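Colicin B (Escherichia coli, PDB 1RH1) kills Escherichia coli and closely related bacteria by forming channels that depolarise the cytoplasmic membrane and dissipate cellular energy. Local coordinates at residues T104-G109 with V167-T172; L114-R119 with D306-K311. All coordinates share one frame; numbering follows the deposited sequence.

Contact 1 (T104-G109 with V167-T172); sequences TVLENG and VKYRLT
L106 and E107, neighbours on the helix, both reach the ring of Y169 of 167-172, and this one tyrosine makes every contact between 104-109 and 167-172. The apolar part is carried by a single methyl: L106 CD1 lies at the ring edge, in its plane, 3.4 Å from Y169 CE2. The same methyl is 3.8 Å from Y169 CD2, so it faces the CD2-CE2 side of the ring rather than stacking over it.

E107 meets the phenol end instead. Its side chain crosses that of Y169 at about a right angle, and E107 CG comes within 3.0 Å of Y169 OH. Because the glutamate is extended beyond CG (chi2 177°), its carboxylate continues past the hydroxyl, with E107 OE1 3.4 Å from Y169 OH. The carboxylate and ring planes are inclined by 42°, so the two flat groups neither stack nor stand perpendicular.

The ring can span the gap because CG of Y169 is anti to its carbonyl carbon (chi1 -75°), on a CB already directed at the helix. The backbones stay well apart: 9.6 Å separates L106 CA from Y169 CA, and the contact buries only 135 Å².

The chain turns a corner at K168, and the backbone of Y169 is hydrogen-bonded to V150. Helix 99-110 packs against the antiparallel sheet containing strands 121-128, 179-186 and 169-176: L106 also touches A121 and V123, while Y169 packs on I184, so the helix meets strand 121-128 directly through L106, and Y169 links it to strand 179-186.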
loop_
_atom_site.group_PDB
_atom_site.type_symbol
_atom_site.label_atom_id
_atom_site.label_comp_id
_atom_site.label_asym_id
_atom_site.label_seq_id
_atom_site.Cartn_x
_atom_site.Cartn_y
_atom_site.Cartn_z
ATOM N N THR A 104 -14.779 6.435 18.907
ATOM C CA THR A 104 -14.568 5.615 20.085
ATOM C C THR A 104 -14.346 4.175 19.689
ATOM O O THR A 104 -13.426 3.581 20.227
ATOM C CB THR A 104 -15.749 5.700 20.996
ATOM O OG1 THR A 104 -15.828 7.036 21.435
ATOM C CG2 THR A 104 -15.610 4.822 22.190
ATOM N N VAL A 105 -15.106 3.592 18.756
ATOM C CA VAL A 105 -14.862 2.232 18.297
ATOM C C VAL A 105 -13.544 2.153 17.542
ATOM O O VAL A 105 -12.818 1.169 17.698
ATOM C CB VAL A 105 -16.028 1.794 17.409
ATOM C CG1 VAL A 105 -15.803 0.442 16.773
ATOM C CG2 VAL A 105 -17.256 1.720 18.293
ATOM N N LEU A 106 -13.176 3.188 16.762
ATOM C CA LEU A 106 -11.920 3.170 16.032
ATOM C C LEU A 106 -10.775 3.153 17.011
ATOM O O LEU A 106 -9.976 2.235 16.904
ATOM C CB LEU A 106 -11.727 4.374 15.186
ATOM C CG LEU A 106 -11.168 4.212 13.810
ATOM C CD1 LEU A 106 -10.508 5.513 13.504
ATOM C CD2 LEU A 106 -10.128 3.148 13.676
ATOM N N GLU A 107 -10.717 4.082 17.984
ATOM C CA GLU A 107 -9.660 4.152 18.997
ATOM C C GLU A 107 -9.494 2.850 19.777
ATOM O O GLU A 107 -8.408 2.276 19.814
ATOM C CB GLU A 107 -9.959 5.274 19.969
ATOM C CG GLU A 107 -9.857 6.693 19.403
ATOM C CD GLU A 107 -10.221 7.849 20.357
ATOM O OE1 GLU A 107 -10.019 9.007 19.974
ATOM O OE2 GLU A 107 -10.717 7.618 21.471
ATOM N N ASN A 108 -10.591 2.356 20.365
ATOM C CA ASN A 108 -10.632 1.060 21.017
ATOM C C ASN A 108 -10.117 -0.049 20.118
ATOM O O ASN A 108 -9.223 -0.779 20.528
ATOM C CB ASN A 108 -12.037 0.671 21.424
ATOM C CG ASN A 108 -12.610 1.393 22.629
ATOM O OD1 ASN A 108 -13.518 0.888 23.279
ATOM N ND2 ASN A 108 -12.147 2.577 22.999
ATOM N N GLY A 109 -10.578 -0.203 18.883
ATOM C CA GLY A 109 -10.102 -1.303 18.068
ATOM C C GLY A 109 -8.632 -1.206 17.698
ATOM O O GLY A 109 -7.982 -2.219 17.413
ATOM N N VAL A 167 -2.305 14.266 9.345
ATOM C CA VAL A 167 -3.565 14.134 10.099
ATOM C C VAL A 167 -3.661 12.834 10.897
ATOM O O VAL A 167 -2.914 11.881 10.608
ATOM C CB VAL A 167 -4.833 14.198 9.176
ATOM C CG1 VAL A 167 -5.019 15.593 8.633
ATOM C CG2 VAL A 167 -4.694 13.251 8.010
ATOM N N LYS A 168 -4.549 12.762 11.907
ATOM C CA LYS A 168 -4.718 11.508 12.646
ATOM C C LYS A 168 -5.996 10.722 12.413
ATOM O O LYS A 168 -6.064 9.530 12.706
ATOM C CB LYS A 168 -4.633 11.699 14.159
ATOM C CG LYS A 168 -5.489 12.752 14.778
ATOM C CD LYS A 168 -5.343 12.716 16.276
ATOM C CE LYS A 168 -6.016 13.992 16.753
ATOM N NZ LYS A 168 -6.202 13.945 18.184
ATOM N N TYR A 169 -7.010 11.425 11.922
ATOM C CA TYR A 169 -8.330 10.929 11.623
ATOM C C TYR A 169 -8.705 11.606 10.337
ATOM O O TYR A 169 -8.242 12.701 10.026
ATOM C CB TYR A 169 -9.353 11.319 12.713
ATOM C CG TYR A 169 -9.149 10.470 13.958
ATOM C CD1 TYR A 169 -8.695 11.034 15.140
ATOM C CD2 TYR A 169 -9.329 9.085 13.892
ATOM C CE1 TYR A 169 -8.408 10.210 16.243
ATOM C CE2 TYR A 169 -9.045 8.256 14.982
ATOM C CZ TYR A 169 -8.578 8.820 16.162
ATOM O OH TYR A 169 -8.247 7.996 17.229
ATOM N N ARG A 170 -9.514 10.903 9.558
ATOM C CA ARG A 170 -10.075 11.413 8.332
ATOM C C ARG A 170 -11.501 10.950 8.209
ATOM O O ARG A 170 -11.896 9.906 8.716
ATOM C CB ARG A 170 -9.304 10.921 7.139
ATOM C CG ARG A 170 -8.033 11.724 6.921
ATOM C CD ARG A 170 -7.282 11.323 5.655
ATOM N NE ARG A 170 -8.046 11.634 4.463
ATOM C CZ ARG A 170 -8.199 10.797 3.434
ATOM N NH1 ARG A 170 -8.923 11.203 2.415
ATOM N NH2 ARG A 170 -7.667 9.577 3.372
ATOM N N LEU A 171 -12.317 11.763 7.570
ATOM C CA LEU A 171 -13.691 11.413 7.303
ATOM C C LEU A 171 -13.881 11.219 5.799
ATOM O O LEU A 171 -13.805 12.160 5.019
ATOM C CB LEU A 171 -14.538 12.536 7.872
ATOM C CG LEU A 171 -15.131 12.397 9.247
ATOM C CD1 LEU A 171 -14.126 11.968 10.268
ATOM C CD2 LEU A 171 -15.703 13.718 9.602
ATOM N N THR A 172 -14.051 9.986 5.333
ATOM C CA THR A 172 -14.268 9.647 3.921
ATOM C C THR A 172 -15.301 8.543 3.781
ATOM O O THR A 172 -16.077 8.342 4.712
ATOM C CB THR A 172 -13.000 9.141 3.208
ATOM O OG1 THR A 172 -12.429 8.112 4.003
ATOM C CG2 THR A 172 -12.018 10.253 2.961
#

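Contact 2 (L114-R119 with D306-K311); sequences LPEPSR and DDFRVK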
loop_
_atom_site.group_PDB
_atom_site.type_symbol
_atom_site.label_atom_id
_atom_site.label_comp_id
_atom_site.label_asym_id
_atom_site.label_seq_id
_atom_site.Cartn_x
_atom_site.Cartn_y
_atom_site.Cartn_z
ATOM N N LEU A 114 -4.159 -3.028 13.811
ATOM C CA LEU A 114 -4.884 -2.757 12.572
ATOM C C LEU A 114 -5.504 -4.033 11.975
ATOM O O LEU A 114 -4.911 -5.105 12.132
ATOM C CB LEU A 114 -3.934 -2.144 11.532
ATOM C CG LEU A 114 -3.495 -0.702 11.656
ATOM C CD1 LEU A 114 -2.553 -0.345 10.536
ATOM C CD2 LEU A 114 -4.705 0.185 11.569
ATOM N N PRO A 115 -6.664 -4.014 11.286
ATOM C CA PRO A 115 -7.171 -5.133 10.484
ATOM C C PRO A 115 -6.145 -5.656 9.464
ATOM O O PRO A 115 -5.833 -6.853 9.345
ATOM C CB PRO A 115 -8.395 -4.534 9.887
ATOM C CG PRO A 115 -8.862 -3.566 10.925
ATOM C CD PRO A 115 -7.565 -2.878 11.206
ATOM N N GLU A 116 -5.588 -4.680 8.746
ATOM C CA GLU A 116 -4.543 -4.968 7.798
ATOM C C GLU A 116 -3.446 -3.929 7.992
ATOM O O GLU A 116 -3.611 -2.725 7.753
ATOM C CB GLU A 116 -5.083 -4.891 6.404
ATOM C CG GLU A 116 -4.205 -5.577 5.388
ATOM C CD GLU A 116 -4.128 -7.098 5.496
ATOM O OE1 GLU A 116 -5.081 -7.765 5.936
ATOM O OE2 GLU A 116 -3.085 -7.623 5.104
ATOM N N PRO A 117 -2.289 -4.391 8.456
ATOM C CA PRO A 117 -1.096 -3.598 8.627
ATOM C C PRO A 117 -0.643 -2.907 7.362
ATOM O O PRO A 117 -0.537 -3.495 6.285
ATOM C CB PRO A 117 -0.102 -4.587 9.164
ATOM C CG PRO A 117 -0.530 -5.880 8.520
ATOM C CD PRO A 117 -2.015 -5.786 8.786
ATOM N N SER A 118 -0.358 -1.643 7.646
ATOM C CA SER A 118 0.098 -0.560 6.785
ATOM C C SER A 118 -1.044 0.032 5.983
ATOM O O SER A 118 -0.848 0.654 4.932
ATOM C CB SER A 118 1.189 -1.029 5.820
ATOM O OG SER A 118 0.634 -1.621 4.655
ATOM N N ARG A 119 -2.244 -0.198 6.514
ATOM C CA ARG A 119 -3.448 0.247 5.884
ATOM C C ARG A 119 -4.386 0.722 6.957
ATOM O O ARG A 119 -4.509 0.061 7.996
ATOM C CB ARG A 119 -4.084 -0.885 5.125
ATOM C CG ARG A 119 -3.584 -0.894 3.696
ATOM C CD ARG A 119 -4.419 -1.778 2.775
ATOM N NE ARG A 119 -5.818 -1.423 2.903
ATOM C CZ ARG A 119 -6.424 -0.511 2.153
ATOM N NH1 ARG A 119 -5.812 0.169 1.180
ATOM N NH2 ARG A 119 -7.673 -0.244 2.477
ATOM N N ASP A 306 -7.791 -8.251 -3.498
ATOM C CA ASP A 306 -7.159 -9.538 -3.783
ATOM C C ASP A 306 -5.795 -9.415 -4.414
ATOM O O ASP A 306 -4.934 -10.258 -4.195
ATOM C CB ASP A 306 -8.047 -10.379 -4.701
ATOM C CG ASP A 306 -9.411 -10.800 -4.133
ATOM O OD1 ASP A 306 -9.817 -10.378 -3.038
ATOM O OD2 ASP A 306 -10.093 -11.568 -4.815
ATOM N N ASP A 307 -5.574 -8.346 -5.170
ATOM C CA ASP A 307 -4.291 -8.145 -5.793
ATOM C C ASP A 307 -3.284 -7.682 -4.766
ATOM O O ASP A 307 -2.112 -8.041 -4.868
ATOM C CB ASP A 307 -4.430 -7.128 -6.910
ATOM C CG ASP A 307 -5.322 -7.559 -8.080
ATOM O OD1 ASP A 307 -5.580 -8.759 -8.269
ATOM O OD2 ASP A 307 -5.766 -6.670 -8.817
ATOM N N PHE A 308 -3.747 -6.920 -3.758
ATOM C CA PHE A 308 -2.904 -6.464 -2.663
ATOM C C PHE A 308 -2.495 -7.663 -1.828
ATOM O O PHE A 308 -1.348 -7.786 -1.407
ATOM C CB PHE A 308 -3.678 -5.483 -1.811
ATOM C CG PHE A 308 -3.019 -5.131 -0.487
ATOM C CD1 PHE A 308 -1.919 -4.279 -0.455
ATOM C CD2 PHE A 308 -3.530 -5.655 0.690
ATOM C CE1 PHE A 308 -1.325 -3.946 0.757
ATOM C CE2 PHE A 308 -2.927 -5.320 1.900
ATOM C CZ PHE A 308 -1.829 -4.467 1.939
ATOM N N ARG A 309 -3.498 -8.514 -1.599
ATOM C CA ARG A 309 -3.381 -9.767 -0.885
ATOM C C ARG A 309 -2.381 -10.688 -1.555
ATOM O O ARG A 309 -1.599 -11.368 -0.894
ATOM C CB ARG A 309 -4.768 -10.402 -0.843
ATOM C CG ARG A 309 -4.936 -11.831 -0.338
ATOM C CD ARG A 309 -4.279 -12.092 1.019
ATOM N NE ARG A 309 -4.787 -11.278 2.113
ATOM C CZ ARG A 309 -5.045 -11.813 3.319
ATOM N NH1 ARG A 309 -4.860 -13.112 3.576
ATOM N NH2 ARG A 309 -5.447 -11.027 4.314
ATOM N N VAL A 310 -2.398 -10.718 -2.879
ATOM C CA VAL A 310 -1.494 -11.587 -3.579
ATOM C C VAL A 310 -0.095 -11.010 -3.518
ATOM O O VAL A 310 0.825 -11.746 -3.184
ATOM C CB VAL A 310 -2.057 -11.744 -4.999
ATOM C CG1 VAL A 310 -1.042 -12.248 -6.007
ATOM C CG2 VAL A 310 -3.160 -12.789 -4.896
ATOM N N LYS A 311 0.103 -9.712 -3.739
ATOM C CA LYS A 311 1.422 -9.102 -3.732
ATOM C C LYS A 311 2.044 -9.247 -2.367
ATOM O O LYS A 311 3.228 -9.537 -2.274
ATOM C CB LYS A 311 1.283 -7.627 -4.112
ATOM C CG LYS A 311 2.546 -6.758 -4.120
ATOM C CD LYS A 311 2.281 -5.304 -4.554
ATOM C CE LYS A 311 1.309 -4.577 -3.600
ATOM N NZ LYS A 311 0.785 -3.332 -4.149
#
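The E116 carboxylate is shared between two cations of helix 291-340: E116 OE2 forms a salt bridge with K312, while E116 OE1 makes a long one, 3.7 Å, to R309 NH2. Two positive partners would probably stabilise its ionised form. E116 opens a type II beta turn ending at R119, closed by a weak backbone hydrogen bond of 3.1 Å from R119 N to E116 O, and the side chains at both ends of the turn, E116 and R119, point to the helix.

F308 meets both, at neighbouring edge and face of the same CE2 corner. CG of E116 is anti to the backbone N (chi1 -162°) and the chain then bends at chi2, which sets E116 CG at the ring edge, 3.7 Å from F308 CE2, with the carboxylate nearly perpendicular to the ring. R119 instead covers a face: R119 CD makes a CH-pi contact 4.2 Å from the F308 ring centroid, 25° off the normal and displaced toward the rim.

The guanidinium of R119 turns away to the body of the domain, where NE forms a salt bridge with E256 and NH2 a hydrogen bond with G258 O. R119 also touches T18 of the TonB box, so the turn touches both that motif and the long helix.

Within the turn, S118 OG donates to P117 O at 2.7 Å, in the carbonyl plane and on a lone pair, with a C=O...OG angle of 103°.

In the fold
From the N terminus the chain reaches helix 99-110, which carries 104-109, and then the loop holding 114-119, before strand 121-128. Contact 1 closes when the chain returns at 167-172, after 57 intervening residues. Contact 2 spans much more chain: 186 residues separate 114-119 from 306-311 on helix 291-340. Since 114-119 lies inside the loop closed by contact 1 and 306-311 beyond it, the two loops cross rather than nest. The centres are 19 Å apart, and the nearest atoms, about 5 Å apart, do not touch. Contact 1 ties helix 99-110 to the antiparallel sheet; contact 2 ties the following loop to the long helix leading toward the helical, pore-forming part.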